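Local structure of conserved domain protein (Bacillus anthracis, 3FBQ) at residues A[18-24]-A[229-233]; A[39-45]-A[56-62]; A[111-115]-A[144-150]; A[115-121]-A[137-143]. The protein is of unknown function but is a mostly beta protein with sequence regions related to two uncharacterised families of the E-set (immunoglobulin-like) clan. One frame throughout, in Å; residues are numbered along the deposited sequence.

Contact 1. Residues A[18-24]-A[229-233]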
# COMPACT_ATOMS: atom_id res chain seq x y z
N THR A 18 23.43 21.04 1.19
CA THR A 18 22.34 22.01 1.32
C THR A 18 22.36 23.02 0.13
O THR A 18 23.45 23.31 -0.44
CB THR A 18 22.45 22.76 2.73
OG1 THR A 18 21.18 22.76 3.42
CG2 THR A 18 23.07 24.21 2.60
N GLY A 19 21.16 23.53 -0.24
CA GLY A 19 20.99 24.51 -1.30
C GLY A 19 19.78 24.31 -2.22
O GLY A 19 19.10 25.29 -2.54
N LEU A 20 19.51 23.07 -2.65
CA LEU A 20 18.53 22.87 -3.70
C LEU A 20 17.17 23.51 -3.38
O LEU A 20 16.63 24.31 -4.21
CB LEU A 20 18.37 21.39 -4.05
CG LEU A 20 17.86 20.99 -5.46
CD1 LEU A 20 16.90 19.84 -5.39
CD2 LEU A 20 17.19 22.06 -6.30
N TYR A 21 16.63 23.22 -2.19
CA TYR A 21 15.27 23.68 -1.85
C TYR A 21 15.16 25.12 -1.44
O TYR A 21 14.04 25.67 -1.31
CB TYR A 21 14.57 22.74 -0.86
CG TYR A 21 14.32 21.46 -1.55
CD1 TYR A 21 13.39 21.38 -2.60
CD2 TYR A 21 15.06 20.36 -1.24
CE1 TYR A 21 13.19 20.20 -3.28
CE2 TYR A 21 14.87 19.18 -1.91
CZ TYR A 21 13.95 19.10 -2.94
OH TYR A 21 13.83 17.86 -3.59
N GLU A 22 16.33 25.74 -1.29
CA GLU A 22 16.40 27.11 -0.84
C GLU A 22 15.30 28.06 -1.41
O GLU A 22 14.70 28.78 -0.62
CB GLU A 22 17.79 27.70 -0.98
CG GLU A 22 17.63 29.22 -1.16
CD GLU A 22 18.66 30.09 -0.42
OE1 GLU A 22 19.88 29.91 -0.69
OE2 GLU A 22 18.23 30.98 0.39
N ASN A 23 14.98 28.03 -2.71
CA ASN A 23 13.92 28.92 -3.23
C ASN A 23 12.59 28.33 -3.53
O ASN A 23 11.78 28.96 -4.21
CB ASN A 23 14.37 29.70 -4.44
CG ASN A 23 15.69 30.28 -4.24
OD1 ASN A 23 15.87 31.11 -3.35
ND2 ASN A 23 16.68 29.80 -5.01
N TYR A 24 12.33 27.16 -2.99
CA TYR A 24 11.10 26.47 -3.33
C TYR A 24 9.82 27.09 -2.70
O TYR A 24 8.79 27.22 -3.37
CB TYR A 24 11.26 24.98 -3.01
CG TYR A 24 11.82 24.22 -4.16
CD1 TYR A 24 11.07 23.27 -4.82
CD2 TYR A 24 13.09 24.46 -4.61
CE1 TYR A 24 11.57 22.58 -5.88
CE2 TYR A 24 13.60 23.79 -5.70
CZ TYR A 24 12.82 22.86 -6.33
OH TYR A 24 13.33 22.20 -7.41
N THR A 229 18.26 17.29 -10.38
CA THR A 229 17.90 18.71 -10.28
C THR A 229 18.90 19.44 -9.43
O THR A 229 19.37 18.90 -8.45
CB THR A 229 16.48 18.86 -9.76
OG1 THR A 229 15.70 17.89 -10.44
CG2 THR A 229 15.92 20.32 -10.05
N PHE A 230 19.24 20.65 -9.85
CA PHE A 230 20.23 21.40 -9.13
C PHE A 230 19.78 22.83 -8.90
O PHE A 230 18.78 23.31 -9.49
CB PHE A 230 21.55 21.44 -9.88
CG PHE A 230 22.05 20.10 -10.38
CD1 PHE A 230 23.21 19.50 -9.79
CD2 PHE A 230 21.45 19.47 -11.48
CE1 PHE A 230 23.76 18.31 -10.28
CE2 PHE A 230 21.95 18.23 -11.98
CZ PHE A 230 23.12 17.65 -11.38
N GLN A 231 20.52 23.47 -8.00
CA GLN A 231 20.31 24.82 -7.47
C GLN A 231 20.03 25.87 -8.52
O GLN A 231 20.48 25.73 -9.66
CB GLN A 231 21.59 25.27 -6.75
CG GLN A 231 21.90 24.47 -5.49
CD GLN A 231 23.11 25.03 -4.79
OE1 GLN A 231 24.07 24.33 -4.53
NE2 GLN A 231 23.08 26.32 -4.54
N LYS A 232 19.29 26.92 -8.12
CA LYS A 232 19.19 28.14 -8.92
C LYS A 232 20.52 28.33 -9.62
O LYS A 232 21.54 28.59 -8.96
CB LYS A 232 18.92 29.34 -8.03
CG LYS A 232 17.92 30.25 -8.61
CD LYS A 232 18.14 31.65 -8.19
CE LYS A 232 17.30 32.63 -8.99
NZ LYS A 232 17.53 32.71 -10.49
N LEU A 233 20.53 28.10 -10.93
CA LEU A 233 21.62 28.53 -11.79
C LEU A 233 22.05 29.99 -11.58
O LEU A 233 21.23 30.87 -11.60
CB LEU A 233 21.14 28.41 -13.24
CG LEU A 233 22.18 28.72 -14.29
CD1 LEU A 233 23.48 27.92 -14.01
CD2 LEU A 233 21.61 28.36 -15.63
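No hydrogen bond joins 18-24 to 229-233; what passes between them is van der Waals packing. L20 is the centre of it. Its CD2 lies 3.7 Å from C of F230 and its CG 3.9 Å from O of T229, so the leucine lies along the strand backbone. Y24 OH comes to 4.1 Å from T229 CG2 while making a weak hydrogen bond to S175 OG. Next along the strand, the aliphatic part of Q231 covers the turn, with CG 3.9 Å from C of G19; a CB on G19 would collide with Q231 CD. At the solvent edge N23 ND2 rests 3.8 Å from K232 CB. The turn itself is closed by E22 N to G19 O (3.1 Å). Polar ties go to the neighbouring strand 208-218 instead: T18 O to S210 OG, Y21 OH to E212 OE1, Q231 OE1 to S210 N. These two segments thus fit by shape, and bonds to strand 208-218 help hold the loop.

Contact 2. Residues A[39-45]-A[56-62]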
# COMPACT_ATOMS: atom_id res chain seq x y z
N GLY A 39 -8.21 10.25 14.26
CA GLY A 39 -7.21 10.88 15.07
C GLY A 39 -6.04 11.47 14.31
O GLY A 39 -5.14 12.03 14.95
N VAL A 40 -6.04 11.35 12.98
CA VAL A 40 -4.94 11.84 12.17
C VAL A 40 -5.33 12.96 11.13
O VAL A 40 -6.07 12.75 10.16
CB VAL A 40 -4.23 10.60 11.46
CG1 VAL A 40 -2.93 11.00 10.71
CG2 VAL A 40 -3.95 9.50 12.47
N LYS A 41 -4.76 14.14 11.33
CA LYS A 41 -4.95 15.28 10.47
C LYS A 41 -3.77 15.33 9.54
O LYS A 41 -2.65 15.51 10.02
CB LYS A 41 -4.97 16.53 11.37
CG LYS A 41 -5.57 17.78 10.72
CD LYS A 41 -5.77 18.96 11.68
CE LYS A 41 -6.05 20.21 10.83
NZ LYS A 41 -5.91 21.57 11.48
N VAL A 42 -3.98 15.13 8.23
CA VAL A 42 -2.94 15.36 7.20
C VAL A 42 -3.22 16.68 6.44
O VAL A 42 -4.32 16.85 5.95
CB VAL A 42 -2.84 14.24 6.17
CG1 VAL A 42 -1.71 14.56 5.10
CG2 VAL A 42 -2.61 12.85 6.85
N THR A 43 -2.22 17.60 6.40
CA THR A 43 -2.23 18.84 5.66
C THR A 43 -1.22 18.80 4.56
O THR A 43 -0.11 18.30 4.75
CB THR A 43 -1.84 19.96 6.56
OG1 THR A 43 -2.78 19.92 7.62
CG2 THR A 43 -1.96 21.38 5.86
N ILE A 44 -1.60 19.32 3.40
CA ILE A 44 -0.69 19.39 2.26
C ILE A 44 -0.30 20.83 1.96
O ILE A 44 -1.05 21.56 1.30
CB ILE A 44 -1.31 18.76 1.01
CG1 ILE A 44 -0.66 17.41 0.71
CG2 ILE A 44 -1.17 19.70 -0.18
CD1 ILE A 44 -0.47 17.13 -0.77
N ASN A 45 0.87 21.24 2.43
CA ASN A 45 1.18 22.65 2.62
C ASN A 45 1.58 23.33 1.32
O ASN A 45 0.73 23.84 0.58
CB ASN A 45 2.28 22.83 3.67
CG ASN A 45 1.80 22.53 5.07
OD1 ASN A 45 1.02 23.28 5.65
ND2 ASN A 45 2.27 21.41 5.63
N ILE A 56 5.81 18.35 -3.03
CA ILE A 56 4.74 18.63 -2.13
C ILE A 56 5.24 18.54 -0.69
O ILE A 56 6.11 17.71 -0.36
CB ILE A 56 3.68 17.59 -2.41
CG1 ILE A 56 2.53 18.29 -3.05
CG2 ILE A 56 3.37 16.56 -1.22
CD1 ILE A 56 1.48 17.32 -3.28
N THR A 57 4.65 19.38 0.14
CA THR A 57 5.07 19.56 1.49
C THR A 57 3.86 19.28 2.36
O THR A 57 2.71 19.63 1.99
CB THR A 57 5.64 20.97 1.56
OG1 THR A 57 7.08 20.88 1.50
CG2 THR A 57 5.25 21.67 2.75
N TYR A 58 4.05 18.61 3.49
CA TYR A 58 2.88 18.28 4.27
C TYR A 58 3.18 18.21 5.73
O TYR A 58 4.34 18.10 6.13
CB TYR A 58 2.29 16.94 3.82
CG TYR A 58 3.22 15.78 4.11
CD1 TYR A 58 4.14 15.33 3.13
CD2 TYR A 58 3.22 15.17 5.36
CE1 TYR A 58 4.99 14.34 3.39
CE2 TYR A 58 4.10 14.14 5.65
CZ TYR A 58 4.96 13.71 4.65
OH TYR A 58 5.82 12.69 4.95
N SER A 59 2.11 18.24 6.53
CA SER A 59 2.18 17.93 7.95
C SER A 59 1.34 16.75 8.29
O SER A 59 0.40 16.41 7.60
CB SER A 59 1.72 19.10 8.78
OG SER A 59 2.07 20.24 8.05
N LEU A 60 1.66 16.14 9.40
CA LEU A 60 0.96 15.00 9.83
C LEU A 60 0.86 15.20 11.34
O LEU A 60 1.89 15.39 11.99
CB LEU A 60 1.81 13.80 9.43
CG LEU A 60 1.38 12.41 9.87
CD1 LEU A 60 0.21 12.08 9.03
CD2 LEU A 60 2.52 11.43 9.66
N GLU A 61 -0.37 15.26 11.86
CA GLU A 61 -0.63 15.49 13.27
C GLU A 61 -1.55 14.43 13.78
O GLU A 61 -2.51 14.08 13.10
CB GLU A 61 -1.28 16.81 13.53
CG GLU A 61 -0.43 17.95 13.14
CD GLU A 61 -1.23 19.19 13.13
OE1 GLU A 61 -1.96 19.37 14.13
OE2 GLU A 61 -1.17 19.95 12.11
N SER A 62 -1.26 13.93 14.97
CA SER A 62 -2.00 12.86 15.51
C SER A 62 -2.39 13.01 16.97
O SER A 62 -1.99 13.95 17.63
CB SER A 62 -1.23 11.61 15.39
OG SER A 62 -2.06 10.63 15.98
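This is the antiparallel pairing of a beta hairpin, strands 40-49 and 53-62, at the middle of a five-stranded sheet. The short segments run at 154° to each other, their axes approaching to 4.3 Å. K41 and E61 form one hydrogen-bonded pair, with K41 N to E61 O and E61 N to K41 O both 2.9 Å; T43 and S59 form the next, with T43 N to S59 O at 3.1 Å and S59 N to T43 O at 2.8 Å. Toward the turn, N45 N meets T57 O at a very short 2.5 Å. Between these lie the non-hydrogen-bonded pairs V42-L60 and I44-Y58, where CA-H...O contacts help, such as V42 CA to S59 O at 3.5 Å.

The two faces differ. V40, V42, I44, Y58 and L60 make the mainly apolar one, with S62 at its end: L60 CD1 sits 3.6 Å from V42 CG2 and 3.7 Å from V40 CG1. K41, T43, S59 and E61 make the more polar one, and K41 NZ hydrogen-bonds to P221 O of the second subunit.

Strand 29-37 pairs with 40-49 on one side and strand 97-106 with 53-62 on the other. The apolar face packs on strands 114-126 and 131-144, with V42 and I44 against W119 and V42 also on W137 and F139, so two sheets meet as a beta sandwich.

Contact 3. Residues A[111-115]-A[144-150]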
# COMPACT_ATOMS: atom_id res chain seq x y z
N LYS A 111 7.35 18.09 -20.81
CA LYS A 111 6.93 18.51 -19.53
C LYS A 111 5.42 18.83 -19.58
O LYS A 111 4.85 18.91 -20.65
CB LYS A 111 7.84 19.62 -18.97
CG LYS A 111 7.92 20.90 -19.77
CD LYS A 111 9.07 21.84 -19.30
CE LYS A 111 9.14 23.02 -20.24
NZ LYS A 111 9.49 24.28 -19.57
N LYS A 112 4.78 18.88 -18.42
CA LYS A 112 3.35 19.06 -18.34
C LYS A 112 3.14 20.47 -17.83
O LYS A 112 3.77 20.88 -16.82
CB LYS A 112 2.78 18.07 -17.33
CG LYS A 112 2.81 16.65 -17.77
CD LYS A 112 2.22 15.80 -16.66
CE LYS A 112 2.03 14.37 -17.07
NZ LYS A 112 1.25 14.41 -18.33
N ASP A 113 2.30 21.24 -18.51
CA ASP A 113 1.98 22.58 -18.00
C ASP A 113 1.08 22.50 -16.76
O ASP A 113 1.32 23.18 -15.78
CB ASP A 113 1.38 23.46 -19.10
CG ASP A 113 2.33 23.64 -20.29
OD1 ASP A 113 3.57 23.42 -20.18
OD2 ASP A 113 1.85 24.04 -21.37
N LYS A 114 0.08 21.63 -16.80
CA LYS A 114 -0.74 21.33 -15.64
C LYS A 114 -0.44 19.89 -15.21
O LYS A 114 -0.41 19.02 -16.04
CB LYS A 114 -2.24 21.55 -15.97
CG LYS A 114 -2.60 23.06 -15.96
CD LYS A 114 -3.85 23.43 -16.80
CE LYS A 114 -4.09 24.98 -16.84
NZ LYS A 114 -5.28 25.50 -17.67
N VAL A 115 -0.14 19.66 -13.94
CA VAL A 115 0.01 18.30 -13.42
C VAL A 115 -1.21 18.00 -12.57
O VAL A 115 -1.40 18.64 -11.55
CB VAL A 115 1.24 18.14 -12.47
CG1 VAL A 115 1.28 16.70 -11.88
CG2 VAL A 115 2.53 18.42 -13.18
N LYS A 144 -0.64 24.12 -11.83
CA LYS A 144 0.10 24.77 -12.90
C LYS A 144 1.60 24.78 -12.61
O LYS A 144 2.03 25.17 -11.53
CB LYS A 144 -0.40 26.20 -13.11
CG LYS A 144 -0.04 26.79 -14.46
CD LYS A 144 -0.79 28.08 -14.72
CE LYS A 144 -0.02 29.00 -15.66
NZ LYS A 144 -0.45 28.82 -17.07
N SER A 145 2.39 24.34 -13.59
CA SER A 145 3.84 24.32 -13.46
C SER A 145 4.45 25.69 -13.59
O SER A 145 4.03 26.49 -14.41
CB SER A 145 4.43 23.48 -14.58
OG SER A 145 4.02 22.13 -14.51
N MET A 146 5.51 25.97 -12.84
CA MET A 146 6.35 27.10 -13.18
C MET A 146 6.93 26.86 -14.59
O MET A 146 7.12 25.72 -14.98
CB MET A 146 7.35 27.51 -12.07
CG MET A 146 8.40 26.54 -11.56
SD MET A 146 9.32 27.20 -10.08
CE MET A 146 8.89 28.80 -10.49
N ASP A 147 7.12 27.94 -15.37
CA ASP A 147 7.83 27.88 -16.67
C ASP A 147 9.30 27.59 -16.54
O ASP A 147 9.98 28.08 -15.62
CB ASP A 147 7.75 29.22 -17.38
CG ASP A 147 6.56 29.31 -18.34
OD1 ASP A 147 6.42 28.38 -19.21
OD2 ASP A 147 5.78 30.31 -18.21
N SER A 148 9.82 26.83 -17.49
CA SER A 148 11.26 26.71 -17.62
C SER A 148 11.75 26.77 -19.08
O SER A 148 11.06 26.30 -20.00
CB SER A 148 11.67 25.41 -17.02
OG SER A 148 11.00 24.45 -17.77
N LYS A 149 12.96 27.32 -19.25
CA LYS A 149 13.69 27.34 -20.52
C LYS A 149 14.47 26.07 -20.70
O LYS A 149 15.46 25.84 -19.98
CB LYS A 149 14.67 28.51 -20.53
CG LYS A 149 14.31 29.58 -21.56
CD LYS A 149 15.53 30.19 -22.27
CE LYS A 149 15.77 29.59 -23.64
NZ LYS A 149 16.51 28.29 -23.54
N GLU A 150 14.03 25.25 -21.66
CA GLU A 150 14.79 24.04 -22.00
C GLU A 150 15.42 24.14 -23.33
O GLU A 150 14.77 24.51 -24.29
CB GLU A 150 13.96 22.81 -22.09
CG GLU A 150 12.69 22.80 -21.41
CD GLU A 150 11.86 21.67 -22.00
OE1 GLU A 150 12.24 20.49 -21.86
OE2 GLU A 150 10.85 21.98 -22.67
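K111 reaches across with its ammonium group and is held by one residue twice: K111 NZ bonds to S148 OG at a very short 2.4 Å and to S148 O at 2.6 Å. The carboxylate of E150 is near but not a salt bridge, its OE2 4.1 Å from K111 NZ. S145 makes the second pair of bonds, from its OG to K112 O (2.6 Å) and from its N to D113 O (2.7 Å); the same hydroxyl also bonds to S49 OG. Here the antiparallel hairpin of strands 114-126 and 131-144 frays: K114 and K144 still form a non-hydrogen-bonded pair, CA to CA 4.5 Å, after which segment 144-150 leaves the three-stranded sheet as a linker and enters strand 149-157, the edge of the eight-stranded sheet. The K111 side chain lies across this linker and is the most covered residue, its CE 3.1 Å from E150 OE2. The remaining packing is thin: K114 CG approaches K144 CA to 4.4 Å, and V115 CG2 lies 4.2 Å from S145 OG.

Contact 4. Residues A[115-121]-A[137-143]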
# COMPACT_ATOMS: atom_id res chain seq x y z
N VAL A 115 -0.14 19.66 -13.94
CA VAL A 115 0.01 18.30 -13.42
C VAL A 115 -1.21 18.00 -12.57
O VAL A 115 -1.40 18.64 -11.55
CB VAL A 115 1.24 18.14 -12.47
CG1 VAL A 115 1.28 16.70 -11.88
CG2 VAL A 115 2.53 18.42 -13.18
N ASN A 116 -2.01 17.02 -12.97
CA ASN A 116 -3.09 16.51 -12.14
C ASN A 116 -2.59 15.40 -11.27
O ASN A 116 -2.07 14.38 -11.74
CB ASN A 116 -4.22 16.00 -13.02
CG ASN A 116 -4.55 16.99 -14.15
OD1 ASN A 116 -5.06 18.10 -13.88
ND2 ASN A 116 -4.28 16.61 -15.42
N PHE A 117 -2.72 15.53 -9.98
CA PHE A 117 -2.23 14.39 -9.19
C PHE A 117 -3.21 13.94 -8.12
O PHE A 117 -4.13 14.71 -7.84
CB PHE A 117 -0.87 14.72 -8.61
CG PHE A 117 -0.94 15.83 -7.66
CD1 PHE A 117 -1.10 15.58 -6.32
CD2 PHE A 117 -0.94 17.16 -8.13
CE1 PHE A 117 -1.19 16.62 -5.40
CE2 PHE A 117 -1.02 18.26 -7.22
CZ PHE A 117 -1.12 17.97 -5.85
N ARG A 118 -3.03 12.74 -7.56
CA ARG A 118 -3.84 12.35 -6.39
C ARG A 118 -2.92 11.84 -5.36
O ARG A 118 -2.07 10.95 -5.62
CB ARG A 118 -4.96 11.31 -6.66
CG ARG A 118 -5.56 11.43 -8.08
CD ARG A 118 -7.09 11.43 -8.25
NE ARG A 118 -7.72 10.14 -7.95
CZ ARG A 118 -8.99 9.78 -8.23
NH1 ARG A 118 -9.84 10.60 -8.86
NH2 ARG A 118 -9.41 8.56 -7.86
N TRP A 119 -3.08 12.39 -4.17
CA TRP A 119 -2.38 11.86 -3.01
C TRP A 119 -3.33 11.00 -2.18
O TRP A 119 -4.24 11.51 -1.54
CB TRP A 119 -1.77 13.00 -2.18
CG TRP A 119 -0.73 12.53 -1.26
CD1 TRP A 119 0.06 11.42 -1.42
CD2 TRP A 119 -0.34 13.12 -0.02
NE1 TRP A 119 0.92 11.29 -0.36
CE2 TRP A 119 0.70 12.31 0.53
CE3 TRP A 119 -0.76 14.27 0.69
CZ2 TRP A 119 1.32 12.60 1.73
CZ3 TRP A 119 -0.12 14.58 1.87
CH2 TRP A 119 0.91 13.75 2.40
N ASN A 120 -3.15 9.70 -2.23
CA ASN A 120 -4.14 8.79 -1.64
C ASN A 120 -3.49 8.01 -0.50
O ASN A 120 -2.68 7.09 -0.77
CB ASN A 120 -4.76 7.80 -2.68
CG ASN A 120 -5.53 8.50 -3.83
OD1 ASN A 120 -6.24 9.50 -3.62
ND2 ASN A 120 -5.38 7.98 -5.04
N ILE A 121 -3.82 8.36 0.76
CA ILE A 121 -3.15 7.70 1.87
C ILE A 121 -4.03 6.67 2.44
O ILE A 121 -5.19 6.93 2.69
CB ILE A 121 -2.75 8.65 2.95
CG1 ILE A 121 -1.67 9.55 2.37
CG2 ILE A 121 -2.24 7.85 4.26
CD1 ILE A 121 -1.57 10.88 3.12
N TRP A 137 -7.11 9.19 3.53
CA TRP A 137 -6.94 10.61 3.54
C TRP A 137 -6.55 10.88 2.12
O TRP A 137 -5.57 10.33 1.67
CB TRP A 137 -5.79 10.98 4.45
CG TRP A 137 -5.95 10.63 5.94
CD1 TRP A 137 -6.25 11.48 6.93
CD2 TRP A 137 -5.77 9.32 6.57
NE1 TRP A 137 -6.31 10.81 8.15
CE2 TRP A 137 -6.00 9.49 7.96
CE3 TRP A 137 -5.47 8.03 6.10
CZ2 TRP A 137 -5.93 8.43 8.87
CZ3 TRP A 137 -5.40 6.99 6.99
CH2 TRP A 137 -5.62 7.18 8.36
N ASN A 138 -7.32 11.67 1.39
CA ASN A 138 -7.15 11.81 -0.05
C ASN A 138 -7.11 13.26 -0.45
O ASN A 138 -7.89 14.06 0.06
CB ASN A 138 -8.30 11.14 -0.78
CG ASN A 138 -8.44 9.68 -0.40
OD1 ASN A 138 -9.54 9.14 -0.42
ND2 ASN A 138 -7.34 9.03 0.04
N PHE A 139 -6.22 13.62 -1.37
CA PHE A 139 -6.30 14.90 -2.03
C PHE A 139 -6.20 14.63 -3.50
O PHE A 139 -5.33 13.87 -3.95
CB PHE A 139 -5.19 15.87 -1.59
CG PHE A 139 -4.96 15.94 -0.09
CD1 PHE A 139 -5.24 17.09 0.61
CD2 PHE A 139 -4.43 14.86 0.62
CE1 PHE A 139 -5.02 17.16 2.02
CE2 PHE A 139 -4.23 14.90 2.01
CZ PHE A 139 -4.50 16.05 2.71
N ALA A 140 -7.11 15.26 -4.25
CA ALA A 140 -7.15 15.22 -5.72
C ALA A 140 -7.03 16.65 -6.23
O ALA A 140 -7.96 17.43 -6.08
CB ALA A 140 -8.46 14.63 -6.18
N LEU A 141 -5.94 17.03 -6.85
CA LEU A 141 -5.88 18.42 -7.30
C LEU A 141 -4.93 18.63 -8.50
O LEU A 141 -4.08 17.80 -8.78
CB LEU A 141 -5.58 19.35 -6.09
CG LEU A 141 -4.47 18.87 -5.17
CD1 LEU A 141 -3.36 19.78 -5.42
CD2 LEU A 141 -4.82 18.96 -3.70
N THR A 142 -5.08 19.69 -9.27
CA THR A 142 -4.12 19.81 -10.38
C THR A 142 -3.29 21.11 -10.16
O THR A 142 -3.83 22.12 -9.73
CB THR A 142 -4.84 19.78 -11.71
OG1 THR A 142 -5.39 21.05 -11.94
CG2 THR A 142 -6.07 18.85 -11.66
N VAL A 143 -1.98 21.07 -10.44
CA VAL A 143 -1.15 22.27 -10.29
C VAL A 143 -0.58 22.80 -11.63
O VAL A 143 -0.12 22.02 -12.45
CB VAL A 143 0.03 22.03 -9.30
CG1 VAL A 143 1.02 21.07 -9.91
CG2 VAL A 143 0.74 23.31 -8.96
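Four large aromatic residues, two phenylalanines and two tryptophans, share one face of this hairpin: F117 and W119 from strand 114-126, W137 and F139 from strand 131-144. W119 and F139 sit opposite each other in a hydrogen-bonded pair, ring planes 27° apart but slid so far (centroids 5.6 Å) that the rings barely overlap; W119 CE3 to F139 CD2 is 3.7 Å. At one end I121 CG2 packs 3.7 Å from W137 CE3, and at the other V115 CB lies 3.9 Å from V143 CG1. The F117 ring has L141 O over one face.

Eight backbone hydrogen bonds hold the antiparallel strands in unbroken register, two in each of the pairs V115-V143, F117-L141, W119-F139 and I121-W137. The shortest are V143 N to V115 O and W119 N to F139 O, both 2.7 Å. The longest is 3.1 Å, from L141 N to F117 O, matched by W137 N to I121 O. The other face, with N116, R118, N120, N138, A140 and T142, is mostly polar and more exposed; N138 OD1 bonds to S84 OG of the second subunit.

Strand 71-78 flanks 114-126 on its other side and completes this three-stranded sheet. The aromatic face of the hairpin is covered by the five-stranded sheet: W119 meets V42, I44 and Y58, F139 lies on M33 and R35, and W137 NE1 bonds to V40 O.

In the fold
Contacts 2 and 4 are hairpins in the two sheets of one sandwich, centres about 14 Å apart and touching directly: V42 O lies 3.3 Å from F139 CZ, and I56 packs on F117. Contact 3 continues contact 4, sharing V115 and strand 114-126, and carries the chain to the eight-stranded sheet. Contact 1 reaches that same sheet through strand 224-231, its centre about 17 Å from that of contact 3 and about 24 Å from that of contact 2. Along the chain, contact 1 closes a loop enclosing the rest: contact 2 comes first, then contact 3 with contact 4 nested inside. The N-terminal loop and the linker thus join the sandwich to the eight-stranded part at two separate places.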